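Local atomic coordinates of cyclic nucleotide-binding protein (Brucella abortus biovar 1, PDB entry 5D1I), a protein that is of unknown function but carries a cyclic nucleotide-binding domain and may, like many members of its family, take part in DNA-binding transcriptional regulation. Residues A[68-73]-A[101-106]; A[55-60]-A[97-102]; A[37-42]-A[112-117]; A[16-21]-A[60-65]. One frame throughout, in Å; residues are numbered along the deposited sequence.

Interaction 1: A[68-73]-A[101-106]; sequences ITLFHE and RLTGAV
G104 O takes two donors from opposite faces of its carbonyl plane: F71 N across the strand pair, 3.2 Å away, and T103 OG1 of the preceding residue at 2.7 Å from G104 O. Strands 68-74 and 104-107 run antiparallel here as the central pair of a four-stranded sheet, one wall of the beta-roll of the cyclic nucleotide-binding domain. F71 N stands 54° out of the G104 carbonyl plane, whereas the return bond from G104 N to F71 O, 2.7 Å, lies in the plane of its acceptor. Two residues along, T69 and V106 form a second hydrogen-bonded pair, with T69 N 2.8 Å from V106 O. The F71 ring folds back over the glycine: a chi1 of 58° sets CG between the backbone N and the carbonyl carbon, and G104 CA lies over the ring face, 3.8 Å from the centroid, in a CH-pi contact. With no side chain on G104, the ring can settle this close. Its CE2 also reaches V106 CG1 at 3.7 Å. On the opposite face of the sheet, A105 CB packs against L70 CD2 at 3.9 Å. S26 of the second subunit packs on T103. H72 ND1 is hydrogen-bonded to E53, and the edge of the same imidazole brings CE1 to 3.4 Å from L102 O.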
loop_
_atom_site.group_PDB
_atom_site.type_symbol
_atom_site.label_atom_id
_atom_site.label_comp_id
_atom_site.label_asym_id
_atom_site.label_seq_id
_atom_site.Cartn_x
_atom_site.Cartn_y
_atom_site.Cartn_z
ATOM N N ILE A 68 -0.550 4.882 15.092
ATOM C CA ILE A 68 -0.073 6.219 14.802
ATOM C C ILE A 68 -1.251 7.103 14.413
ATOM O O ILE A 68 -2.060 6.728 13.566
ATOM C CB ILE A 68 0.972 6.205 13.668
ATOM C CG1 ILE A 68 2.312 5.679 14.186
ATOM C CG2 ILE A 68 1.138 7.590 13.057
ATOM C CD1 ILE A 68 3.339 5.459 13.093
ATOM N N THR A 69 -1.360 8.264 15.048
ATOM C CA THR A 69 -2.374 9.235 14.667
ATOM C C THR A 69 -1.831 10.203 13.621
ATOM O O THR A 69 -0.785 10.825 13.822
ATOM C CB THR A 69 -2.880 10.025 15.884
ATOM O OG1 THR A 69 -3.616 9.147 16.738
ATOM C CG2 THR A 69 -3.786 11.162 15.448
ATOM N N LEU A 70 -2.537 10.308 12.498
ATOM C CA LEU A 70 -2.215 11.282 11.464
ATOM C C LEU A 70 -2.979 12.565 11.736
ATOM O O LEU A 70 -4.156 12.523 12.085
ATOM C CB LEU A 70 -2.566 10.747 10.076
ATOM C CG LEU A 70 -1.995 9.386 9.682
ATOM C CD1 LEU A 70 -2.394 9.050 8.251
ATOM C CD2 LEU A 70 -0.482 9.374 9.834
ATOM N N PHE A 71 -2.324 13.708 11.572
ATOM C CA PHE A 71 -2.969 14.972 11.898
ATOM C C PHE A 71 -2.505 16.117 11.006
ATOM O O PHE A 71 -1.478 16.020 10.335
ATOM C CB PHE A 71 -2.725 15.327 13.373
ATOM C CG PHE A 71 -1.266 15.435 13.749
ATOM C CD1 PHE A 71 -0.577 16.629 13.585
ATOM C CD2 PHE A 71 -0.592 14.350 14.280
ATOM C CE1 PHE A 71 0.760 16.730 13.937
ATOM C CE2 PHE A 71 0.743 14.445 14.630
ATOM C CZ PHE A 71 1.419 15.634 14.461
ATOM N N HIS A 72 -3.280 17.197 11.000
ATOM C CA HIS A 72 -2.883 18.426 10.327
ATOM C C HIS A 72 -2.558 19.489 11.363
ATOM O O HIS A 72 -3.231 19.582 12.386
ATOM C CB HIS A 72 -3.986 18.924 9.389
ATOM C CG HIS A 72 -4.075 18.161 8.104
ATOM N ND1 HIS A 72 -2.998 17.998 7.261
ATOM C CD2 HIS A 72 -5.113 17.523 7.515
ATOM C CE1 HIS A 72 -3.366 17.287 6.210
ATOM N NE2 HIS A 72 -4.646 16.985 6.339
ATOM N N GLU A 73 -1.529 20.285 11.099
ATOM C CA GLU A 73 -1.172 21.373 12.000
ATOM C C GLU A 73 -2.090 22.569 11.752
ATOM O O GLU A 73 -1.982 23.241 10.726
ATOM C CB GLU A 73 0.295 21.767 11.815
ATOM C CG GLU A 73 1.014 22.118 13.110
ATOM C CD GLU A 73 1.511 20.896 13.862
ATOM O OE1 GLU A 73 2.158 20.025 13.237
ATOM O OE2 GLU A 73 1.256 20.809 15.081
ATOM N N ARG A 101 6.029 15.644 3.528
ATOM C CA ARG A 101 5.078 14.946 4.386
ATOM C C ARG A 101 3.700 15.600 4.336
ATOM O O ARG A 101 3.538 16.757 4.727
ATOM C CB ARG A 101 5.599 14.911 5.824
ATOM C CG ARG A 101 6.978 14.280 5.956
ATOM C CD ARG A 101 6.955 12.787 5.608
ATOM N NE ARG A 101 8.284 12.193 5.722
ATOM C CZ ARG A 101 8.582 10.938 5.399
ATOM N NH1 ARG A 101 7.646 10.127 4.934
ATOM N NH2 ARG A 101 9.827 10.495 5.536
ATOM N N LEU A 102 2.713 14.853 3.848
ATOM C CA LEU A 102 1.361 15.377 3.676
ATOM C C LEU A 102 0.661 15.663 5.000
ATOM O O LEU A 102 -0.215 16.527 5.077
ATOM C CB LEU A 102 0.517 14.404 2.855
ATOM C CG LEU A 102 0.898 14.268 1.379
ATOM C CD1 LEU A 102 0.003 13.243 0.694
ATOM C CD2 LEU A 102 0.809 15.614 0.680
ATOM N N THR A 103 1.030 14.922 6.036
ATOM C CA THR A 103 0.432 15.106 7.356
ATOM C C THR A 103 1.492 15.057 8.443
ATOM O O THR A 103 2.648 14.730 8.181
ATOM C CB THR A 103 -0.605 14.016 7.677
ATOM O OG1 THR A 103 0.083 12.833 8.099
ATOM C CG2 THR A 103 -1.465 13.690 6.458
ATOM N N GLY A 104 1.090 15.373 9.667
ATOM C CA GLY A 104 1.908 15.058 10.821
ATOM C C GLY A 104 1.614 13.618 11.198
ATOM O O GLY A 104 0.646 13.034 10.710
ATOM N N ALA A 105 2.450 13.039 12.050
ATOM C CA ALA A 105 2.249 11.673 12.520
ATOM C C ALA A 105 2.889 11.490 13.885
ATOM O O ALA A 105 4.058 11.816 14.070
ATOM C CB ALA A 105 2.824 10.678 11.531
ATOM N N VAL A 106 2.120 10.969 14.835
ATOM C CA VAL A 106 2.622 10.712 16.178
ATOM C C VAL A 106 2.192 9.322 16.638
ATOM O O VAL A 106 1.069 8.892 16.380
ATOM C CB VAL A 106 2.125 11.784 17.181
ATOM C CG1 VAL A 106 0.605 11.802 17.245
ATOM C CG2 VAL A 106 2.721 11.558 18.567
#

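Interaction 2: A[55-60]-A[97-102]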
loop_
_atom_site.group_PDB
_atom_site.type_symbol
_atom_site.label_atom_id
_atom_site.label_comp_id
_atom_site.label_asym_id
_atom_site.label_seq_id
_atom_site.Cartn_x
_atom_site.Cartn_y
_atom_site.Cartn_z
ATOM N N GLN A 55 7.525 18.624 5.947
ATOM C CA GLN A 55 8.953 18.328 5.963
ATOM C C GLN A 55 9.339 17.543 4.714
ATOM O O GLN A 55 8.543 16.757 4.202
ATOM C CB GLN A 55 9.312 17.546 7.229
ATOM C CG GLN A 55 10.773 17.183 7.399
ATOM C CD GLN A 55 11.008 16.380 8.666
ATOM O OE1 GLN A 55 10.145 16.321 9.541
ATOM N NE2 GLN A 55 12.173 15.749 8.765
ATOM N N SER A 56 10.552 17.763 4.219
ATOM C CA SER A 56 11.033 17.019 3.063
ATOM C C SER A 56 11.081 15.529 3.394
ATOM O O SER A 56 11.446 15.141 4.504
ATOM C CB SER A 56 12.409 17.522 2.626
ATOM O OG SER A 56 12.722 17.053 1.327
ATOM N N ALA A 57 10.694 14.698 2.431
ATOM C CA ALA A 57 10.546 13.266 2.672
ATOM C C ALA A 57 11.394 12.434 1.714
ATOM O O ALA A 57 11.277 12.571 0.498
ATOM C CB ALA A 57 9.091 12.871 2.556
ATOM N N ASP A 58 12.239 11.566 2.265
ATOM C CA ASP A 58 13.122 10.736 1.448
ATOM C C ASP A 58 12.990 9.259 1.796
ATOM O O ASP A 58 13.828 8.440 1.414
ATOM C CB ASP A 58 14.582 11.179 1.605
ATOM C CG ASP A 58 15.079 11.093 3.042
ATOM O OD1 ASP A 58 14.356 10.562 3.912
ATOM O OD2 ASP A 58 16.211 11.553 3.303
ATOM N N CYS A 59 11.940 8.920 2.533
ATOM C CA CYS A 59 11.753 7.544 2.964
ATOM C C CYS A 59 10.310 7.274 3.323
ATOM O O CYS A 59 9.546 8.198 3.604
ATOM C CB CYS A 59 12.650 7.227 4.161
ATOM S SG CYS A 59 12.193 8.116 5.668
ATOM N N ALA A 60 9.950 5.996 3.322
ATOM C CA ALA A 60 8.617 5.565 3.701
ATOM C C ALA A 60 8.682 4.732 4.967
ATOM O O ALA A 60 9.678 4.056 5.231
ATOM C CB ALA A 60 7.967 4.771 2.573
ATOM N N ALA A 97 9.122 9.978 -6.105
ATOM C CA ALA A 97 8.933 11.365 -6.517
ATOM C C ALA A 97 9.403 12.334 -5.443
ATOM O O ALA A 97 9.557 11.958 -4.284
ATOM C CB ALA A 97 7.474 11.622 -6.853
ATOM N N GLN A 98 9.646 13.580 -5.832
ATOM C CA GLN A 98 10.034 14.593 -4.859
ATOM C C GLN A 98 8.789 15.015 -4.089
ATOM O O GLN A 98 7.837 15.529 -4.671
ATOM C CB GLN A 98 10.701 15.789 -5.544
ATOM C CG GLN A 98 11.434 16.707 -4.577
ATOM C CD GLN A 98 12.826 17.082 -5.049
ATOM O OE1 GLN A 98 13.100 18.249 -5.330
ATOM N NE2 GLN A 98 13.717 16.095 -5.127
ATOM N N THR A 99 8.775 14.755 -2.784
ATOM C CA THR A 99 7.574 14.991 -1.989
ATOM C C THR A 99 7.878 15.598 -0.626
ATOM O O THR A 99 9.025 15.659 -0.195
ATOM C CB THR A 99 6.769 13.691 -1.738
ATOM O OG1 THR A 99 7.497 12.846 -0.843
ATOM C CG2 THR A 99 6.480 12.935 -3.034
ATOM N N THR A 100 6.823 16.046 0.043
ATOM C CA THR A 100 6.907 16.487 1.428
ATOM C C THR A 100 5.843 15.742 2.216
ATOM O O THR A 100 4.872 15.258 1.639
ATOM C CB THR A 100 6.695 18.000 1.573
ATOM O OG1 THR A 100 5.457 18.364 0.952
ATOM C CG2 THR A 100 7.833 18.771 0.919
ATOM N N ARG A 101 6.029 15.644 3.528
ATOM C CA ARG A 101 5.078 14.946 4.386
ATOM C C ARG A 101 3.700 15.600 4.336
ATOM O O ARG A 101 3.538 16.757 4.727
ATOM C CB ARG A 101 5.599 14.911 5.824
ATOM C CG ARG A 101 6.978 14.280 5.956
ATOM C CD ARG A 101 6.955 12.787 5.608
ATOM N NE ARG A 101 8.284 12.193 5.722
ATOM C CZ ARG A 101 8.582 10.938 5.399
ATOM N NH1 ARG A 101 7.646 10.127 4.934
ATOM N NH2 ARG A 101 9.827 10.495 5.536
ATOM N N LEU A 102 2.713 14.853 3.848
ATOM C CA LEU A 102 1.361 15.377 3.676
ATOM C C LEU A 102 0.661 15.663 5.000
ATOM O O LEU A 102 -0.215 16.527 5.077
ATOM C CB LEU A 102 0.517 14.404 2.855
ATOM C CG LEU A 102 0.898 14.268 1.379
ATOM C CD1 LEU A 102 0.003 13.243 0.694
ATOM C CD2 LEU A 102 0.809 15.614 0.680
HETATM O O HOH W 1 11.594 17.289 -1.053
HETATM O O HOH W 2 10.627 13.852 6.410
HETATM O O HOH W 3 11.612 14.348 -1.761
#
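The guanidinium of R101 turns its edge to C59 O, with NH1 and NH2 each 3.0 Å from that oxygen in two weak, bent hydrogen bonds. C59 SG also lies at the edge, 3.4 Å from R101 NH2. Over one face sits the methyl of A57, its CB 3.3 Å from R101 NE and nearer the rim than the middle of the group. A bend at chi2 (-66°) turns CD back over segment 55-60, and the rest of the chain runs on extended toward C59. NE gives its hydrogen to a water 3.0 Å from R101 NE, close to S56 O. Behind this shell the backbone sets the position: R101 N donates to Q55 O at 2.8 Å, in the carbonyl plane and nearly straight at 163°. A second water joins A57 O to T99 N where the two short strands run antiparallel. F51 adds a cation-pi contact to the arginine. R101 probably corresponds to the arginine of the phosphate-binding cassette, which in cyclic nucleotide-binding relatives meets the cyclic phosphate. Here its charge is met by the C59 carbonyl, a water and the F51 ring, while the nearby carboxylate stays out of contact, D58 OD1 lying 4.8 Å from R101 NH2.

Interaction 3: A[37-42]-A[112-117]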
loop_
_atom_site.group_PDB
_atom_site.type_symbol
_atom_site.label_atom_id
_atom_site.label_comp_id
_atom_site.label_asym_id
_atom_site.label_seq_id
_atom_site.Cartn_x
_atom_site.Cartn_y
_atom_site.Cartn_z
ATOM N N PHE A 37 15.768 -6.864 4.342
ATOM C CA PHE A 37 17.119 -6.742 4.888
ATOM C C PHE A 37 17.633 -5.304 4.825
ATOM O O PHE A 37 18.330 -4.845 5.729
ATOM C CB PHE A 37 18.083 -7.668 4.146
ATOM C CG PHE A 37 18.185 -9.045 4.745
ATOM C CD1 PHE A 37 17.223 -10.008 4.475
ATOM C CD2 PHE A 37 19.249 -9.378 5.568
ATOM C CE1 PHE A 37 17.320 -11.278 5.019
ATOM C CE2 PHE A 37 19.350 -10.647 6.120
ATOM C CZ PHE A 37 18.385 -11.598 5.844
ATOM N N GLY A 38 17.292 -4.598 3.753
ATOM C CA GLY A 38 17.770 -3.241 3.557
ATOM C C GLY A 38 17.031 -2.253 4.433
ATOM O O GLY A 38 17.519 -1.158 4.711
ATOM N N ALA A 39 15.843 -2.653 4.870
ATOM C CA ALA A 39 14.994 -1.817 5.704
ATOM C C ALA A 39 15.618 -1.541 7.065
ATOM O O ALA A 39 16.422 -2.327 7.560
ATOM C CB ALA A 39 13.651 -2.473 5.878
ATOM N N GLU A 40 15.241 -0.416 7.665
ATOM C CA GLU A 40 15.649 -0.098 9.030
ATOM C C GLU A 40 14.460 -0.240 9.976
ATOM O O GLU A 40 13.375 0.273 9.702
ATOM C CB GLU A 40 16.226 1.319 9.105
ATOM C CG GLU A 40 16.810 1.690 10.459
ATOM C CD GLU A 40 17.179 3.160 10.559
ATOM O OE1 GLU A 40 17.980 3.515 11.452
ATOM O OE2 GLU A 40 16.666 3.964 9.751
ATOM N N ARG A 41 14.667 -0.946 11.084
ATOM C CA ARG A 41 13.628 -1.127 12.093
ATOM C C ARG A 41 13.704 -0.043 13.158
ATOM O O ARG A 41 14.766 0.201 13.726
ATOM C CB ARG A 41 13.752 -2.501 12.754
ATOM C CG ARG A 41 13.247 -3.662 11.918
ATOM C CD ARG A 41 11.764 -3.889 12.146
ATOM N NE ARG A 41 11.381 -5.276 11.901
ATOM C CZ ARG A 41 10.187 -5.778 12.189
ATOM N NH1 ARG A 41 9.260 -5.006 12.736
ATOM N NH2 ARG A 41 9.917 -7.052 11.942
ATOM N N LEU A 42 12.576 0.601 13.439
ATOM C CA LEU A 42 12.537 1.648 14.454
ATOM C C LEU A 42 11.464 1.371 15.493
ATOM O O LEU A 42 10.335 1.027 15.153
ATOM C CB LEU A 42 12.285 3.013 13.812
ATOM C CG LEU A 42 13.384 3.585 12.920
ATOM C CD1 LEU A 42 12.938 4.901 12.302
ATOM C CD2 LEU A 42 14.662 3.772 13.721
ATOM N N GLU A 112 6.155 -0.064 16.263
ATOM C CA GLU A 112 7.308 -0.523 15.510
ATOM C C GLU A 112 7.069 -0.345 14.027
ATOM O O GLU A 112 6.058 -0.802 13.490
ATOM C CB GLU A 112 7.619 -1.985 15.828
ATOM C CG GLU A 112 8.714 -2.564 14.959
ATOM C CD GLU A 112 9.435 -3.716 15.625
ATOM O OE1 GLU A 112 9.940 -4.594 14.896
ATOM O OE2 GLU A 112 9.507 -3.736 16.872
ATOM N N VAL A 113 8.000 0.334 13.369
ATOM C CA VAL A 113 7.872 0.612 11.949
ATOM C C VAL A 113 9.086 0.125 11.171
ATOM O O VAL A 113 10.185 0.000 11.710
ATOM C CB VAL A 113 7.679 2.119 11.674
ATOM C CG1 VAL A 113 6.385 2.623 12.302
ATOM C CG2 VAL A 113 8.874 2.913 12.180
ATOM N N ILE A 114 8.862 -0.153 9.896
ATOM C CA ILE A 114 9.923 -0.476 8.960
ATOM C C ILE A 114 10.199 0.756 8.110
ATOM O O ILE A 114 9.288 1.275 7.468
ATOM C CB ILE A 114 9.529 -1.661 8.061
ATOM C CG1 ILE A 114 9.568 -2.968 8.853
ATOM C CG2 ILE A 114 10.429 -1.735 6.849
ATOM C CD1 ILE A 114 8.977 -4.144 8.108
ATOM N N ARG A 115 11.437 1.243 8.118
ATOM C CA ARG A 115 11.776 2.414 7.318
ATOM C C ARG A 115 12.474 2.024 6.024
ATOM O O ARG A 115 13.520 1.377 6.040
ATOM C CB ARG A 115 12.664 3.381 8.100
ATOM C CG ARG A 115 12.926 4.687 7.362
ATOM C CD ARG A 115 13.971 5.544 8.074
ATOM N NE ARG A 115 15.323 5.046 7.852
ATOM C CZ ARG A 115 16.138 5.495 6.902
ATOM N NH1 ARG A 115 15.744 6.467 6.090
ATOM N NH2 ARG A 115 17.352 4.979 6.767
ATOM N N ILE A 116 11.887 2.426 4.904
ATOM C CA ILE A 116 12.467 2.155 3.600
ATOM C C ILE A 116 13.001 3.445 3.016
ATOM O O ILE A 116 12.230 4.351 2.705
ATOM C CB ILE A 116 11.442 1.550 2.621
ATOM C CG1 ILE A 116 10.734 0.349 3.242
ATOM C CG2 ILE A 116 12.124 1.159 1.312
ATOM C CD1 ILE A 116 11.627 -0.841 3.427
ATOM N N SER A 117 14.317 3.542 2.878
ATOM C CA SER A 117 14.900 4.713 2.243
ATOM C C SER A 117 14.697 4.663 0.737
ATOM O O SER A 117 14.562 3.589 0.142
ATOM C CB SER A 117 16.390 4.819 2.564
ATOM O OG SER A 117 17.100 3.738 1.988
HETATM O O HOH W 4 15.821 1.660 4.528
#
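Strand 40-44, leading out of helix 29-38, pairs antiparallel with strand 111-117 along the edge of a five-stranded sheet. Two hydrogen-bonded pairs hold it. In the first, E40 N reaches R115 O at 3.0 Å and R115 N reaches E40 O at 2.7 Å; L42 and V113 repeat the pattern. The E40-R115 pair adds a salt bridge on its own face of the sheet, R115 NE lying 2.6 Å from E40 OE2. E40 runs out straight, while R115 bends at chi3 (77°), which swings NE toward the carboxylate; the two planar groups stand 77° apart. On the other face R41 and E112 approach as opposite charges, but the atoms sit too close in the model for the detail to be trusted. R41 NH2 has a further salt bridge to D14. Where the helix ends, A39 CB wedges tightly against I114 CG2 at 3.4 Å and touches I116 CD1 at 3.6 Å. A water donates to G38 O and R115 O and accepts from S117 N, tying the helix end to the residue that N-caps helix 118-124. First and last strands paired side by side, with helices leading in and out, are typical of the cyclic nucleotide-binding beta-roll.

Interaction 4: A[16-21]-A[60-65]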
loop_
_atom_site.group_PDB
_atom_site.type_symbol
_atom_site.label_atom_id
_atom_site.label_comp_id
_atom_site.label_asym_id
_atom_site.label_seq_id
_atom_site.Cartn_x
_atom_site.Cartn_y
_atom_site.Cartn_z
ATOM N N ARG A 16 6.034 -10.613 4.336
ATOM C CA ARG A 16 4.600 -10.665 4.064
ATOM C C ARG A 16 3.992 -9.268 4.074
ATOM O O ARG A 16 3.213 -8.917 3.189
ATOM C CB ARG A 16 3.872 -11.549 5.081
ATOM C CG ARG A 16 2.413 -11.792 4.713
ATOM C CD ARG A 16 1.569 -12.211 5.909
ATOM N NE ARG A 16 1.606 -11.224 6.985
ATOM C CZ ARG A 16 0.901 -10.095 7.001
ATOM N NH1 ARG A 16 0.098 -9.786 5.989
ATOM N NH2 ARG A 16 1.006 -9.266 8.030
ATOM N N ILE A 17 4.359 -8.476 5.076
ATOM C CA ILE A 17 3.831 -7.120 5.209
ATOM C C ILE A 17 4.242 -6.252 4.023
ATOM O O ILE A 17 3.408 -5.574 3.422
ATOM C CB ILE A 17 4.309 -6.451 6.517
ATOM C CG1 ILE A 17 3.646 -7.105 7.728
ATOM C CG2 ILE A 17 3.986 -4.971 6.506
ATOM C CD1 ILE A 17 4.018 -6.455 9.041
ATOM N N LEU A 18 5.526 -6.287 3.684
ATOM C CA LEU A 18 6.043 -5.491 2.574
ATOM C C LEU A 18 5.395 -5.892 1.255
ATOM O O LEU A 18 5.250 -5.070 0.353
ATOM C CB LEU A 18 7.562 -5.631 2.473
ATOM C CG LEU A 18 8.379 -4.998 3.602
ATOM C CD1 LEU A 18 9.834 -5.396 3.479
ATOM C CD2 LEU A 18 8.243 -3.485 3.591
ATOM N N GLY A 19 5.001 -7.157 1.154
ATOM C CA GLY A 19 4.394 -7.679 -0.058
ATOM C C GLY A 19 2.979 -7.188 -0.318
ATOM O O GLY A 19 2.441 -7.398 -1.401
ATOM N N THR A 20 2.370 -6.540 0.669
ATOM C CA THR A 20 1.029 -5.986 0.496
ATOM C C THR A 20 1.079 -4.547 -0.013
ATOM O O THR A 20 0.070 -3.998 -0.464
ATOM C CB THR A 20 0.232 -6.012 1.810
ATOM O OG1 THR A 20 0.895 -5.202 2.791
ATOM C CG2 THR A 20 0.098 -7.436 2.329
ATOM N N VAL A 21 2.252 -3.935 0.070
ATOM C CA VAL A 21 2.422 -2.542 -0.331
ATOM C C VAL A 21 2.321 -2.397 -1.846
ATOM O O VAL A 21 2.960 -3.136 -2.584
ATOM C CB VAL A 21 3.772 -1.996 0.164
ATOM C CG1 VAL A 21 3.999 -0.583 -0.326
ATOM C CG2 VAL A 21 3.827 -2.048 1.678
ATOM N N ALA A 60 9.950 5.996 3.322
ATOM C CA ALA A 60 8.617 5.565 3.701
ATOM C C ALA A 60 8.682 4.732 4.967
ATOM O O ALA A 60 9.678 4.056 5.231
ATOM C CB ALA A 60 7.967 4.771 2.573
ATOM N N TYR A 61 7.613 4.795 5.750
ATOM C CA TYR A 61 7.497 4.008 6.967
ATOM C C TYR A 61 6.320 3.058 6.847
ATOM O O TYR A 61 5.225 3.469 6.474
ATOM C CB TYR A 61 7.305 4.910 8.189
ATOM C CG TYR A 61 8.431 5.886 8.438
ATOM C CD1 TYR A 61 9.515 5.534 9.232
ATOM C CD2 TYR A 61 8.405 7.166 7.895
ATOM C CE1 TYR A 61 10.547 6.417 9.468
ATOM C CE2 TYR A 61 9.436 8.061 8.130
ATOM C CZ TYR A 61 10.503 7.678 8.916
ATOM O OH TYR A 61 11.534 8.558 9.160
ATOM N N ILE A 62 6.542 1.790 7.173
ATOM C CA ILE A 62 5.455 0.826 7.198
ATOM C C ILE A 62 5.268 0.362 8.630
ATOM O O ILE A 62 6.228 -0.045 9.284
ATOM C CB ILE A 62 5.721 -0.389 6.277
ATOM C CG1 ILE A 62 5.845 0.050 4.814
ATOM C CG2 ILE A 62 4.611 -1.408 6.410
ATOM C CD1 ILE A 62 7.249 0.435 4.392
ATOM N N ILE A 63 4.039 0.447 9.124
ATOM C CA ILE A 63 3.746 0.040 10.493
ATOM C C ILE A 63 3.671 -1.474 10.607
ATOM O O ILE A 63 2.972 -2.127 9.834
ATOM C CB ILE A 63 2.425 0.643 10.996
ATOM C CG1 ILE A 63 2.475 2.168 10.933
ATOM C CG2 ILE A 63 2.135 0.183 12.423
ATOM C CD1 ILE A 63 1.181 2.830 11.364
ATOM N N VAL A 64 4.402 -2.023 11.571
ATOM C CA VAL A 64 4.341 -3.445 11.873
ATOM C C VAL A 64 3.402 -3.686 13.050
ATOM O O VAL A 64 2.425 -4.423 12.939
ATOM C CB VAL A 64 5.733 -4.017 12.196
ATOM C CG1 VAL A 64 5.632 -5.485 12.592
ATOM C CG2 VAL A 64 6.663 -3.844 11.007
ATOM N N THR A 65 3.707 -3.061 14.182
ATOM C CA THR A 65 2.816 -3.100 15.336
ATOM C C THR A 65 2.644 -1.696 15.906
ATOM O O THR A 65 3.550 -0.873 15.814
ATOM C CB THR A 65 3.337 -4.040 16.447
ATOM O OG1 THR A 65 4.616 -3.584 16.904
ATOM C CG2 THR A 65 3.461 -5.468 15.938
#
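One side chain, I62, meets three residues of segment 16-21, I17, L18 and V21, just before its own strand turns a corner at V64. Three carbons of I62 each have a partner. CG2 touches I17 CG2 at 3.6 Å, the two isoleucines sliding past each other in opposite directions. A chi2 of 88° swings CD1 aside from the extended position, and I62 CD1 then comes to 4.1 Å from L18 CD2, the leucine and isoleucine side chains crossing at about a right angle. CG1 is left facing V21 CG2 at 4.3 Å. At the corner itself, V64 CG1 meets I17 CD1 at 4.0 Å, again at about a right angle, so I17 touches both the strand and its corner. V64 and T65 both face E112 in a classic beta bulge. The contact is wholly apolar and largely buried, and I89 and I116 pack on I62 as well.

What presents these side chains is the end of helix 11-18. I17 O accepts from both T20 OG1, 2.6 Å away and in the carbonyl plane, and T20 N, 3.1 Å from I17 O, while a type I turn from L18 to V21 brings V21 round to I62. The same turn meets the second subunit, where R82 NH2 is hydrogen-bonded to G19 O. I63 points the other way, its CD1 packing on I68. The arrangement, an N-terminal helix and turn laid against the outer face of a beta-roll strand, is typical of the way helices flank the barrel in cyclic nucleotide-binding domains.

Strand 56-63 runs through interactions 2 and 4, which share A60; strand 111-117, its neighbour in the five-stranded sheet and part of interaction 3, is joined to them by a probable hydrogen bond between A60 O and I116 N, 2.8 Å apart. Interactions 3 and 4 have centres about 9 Å apart and interleave along the chain. Interaction 1 belongs to the other sheet, its centre about 18 Å from that of interaction 4, on the far side of the chain's centre. R101 and L102 join interactions 1 and 2, whose centres are about 13 Å apart, so the putative phosphate-binding segment bridges the two sheets. Interactions 1 and 4 both touch the second subunit.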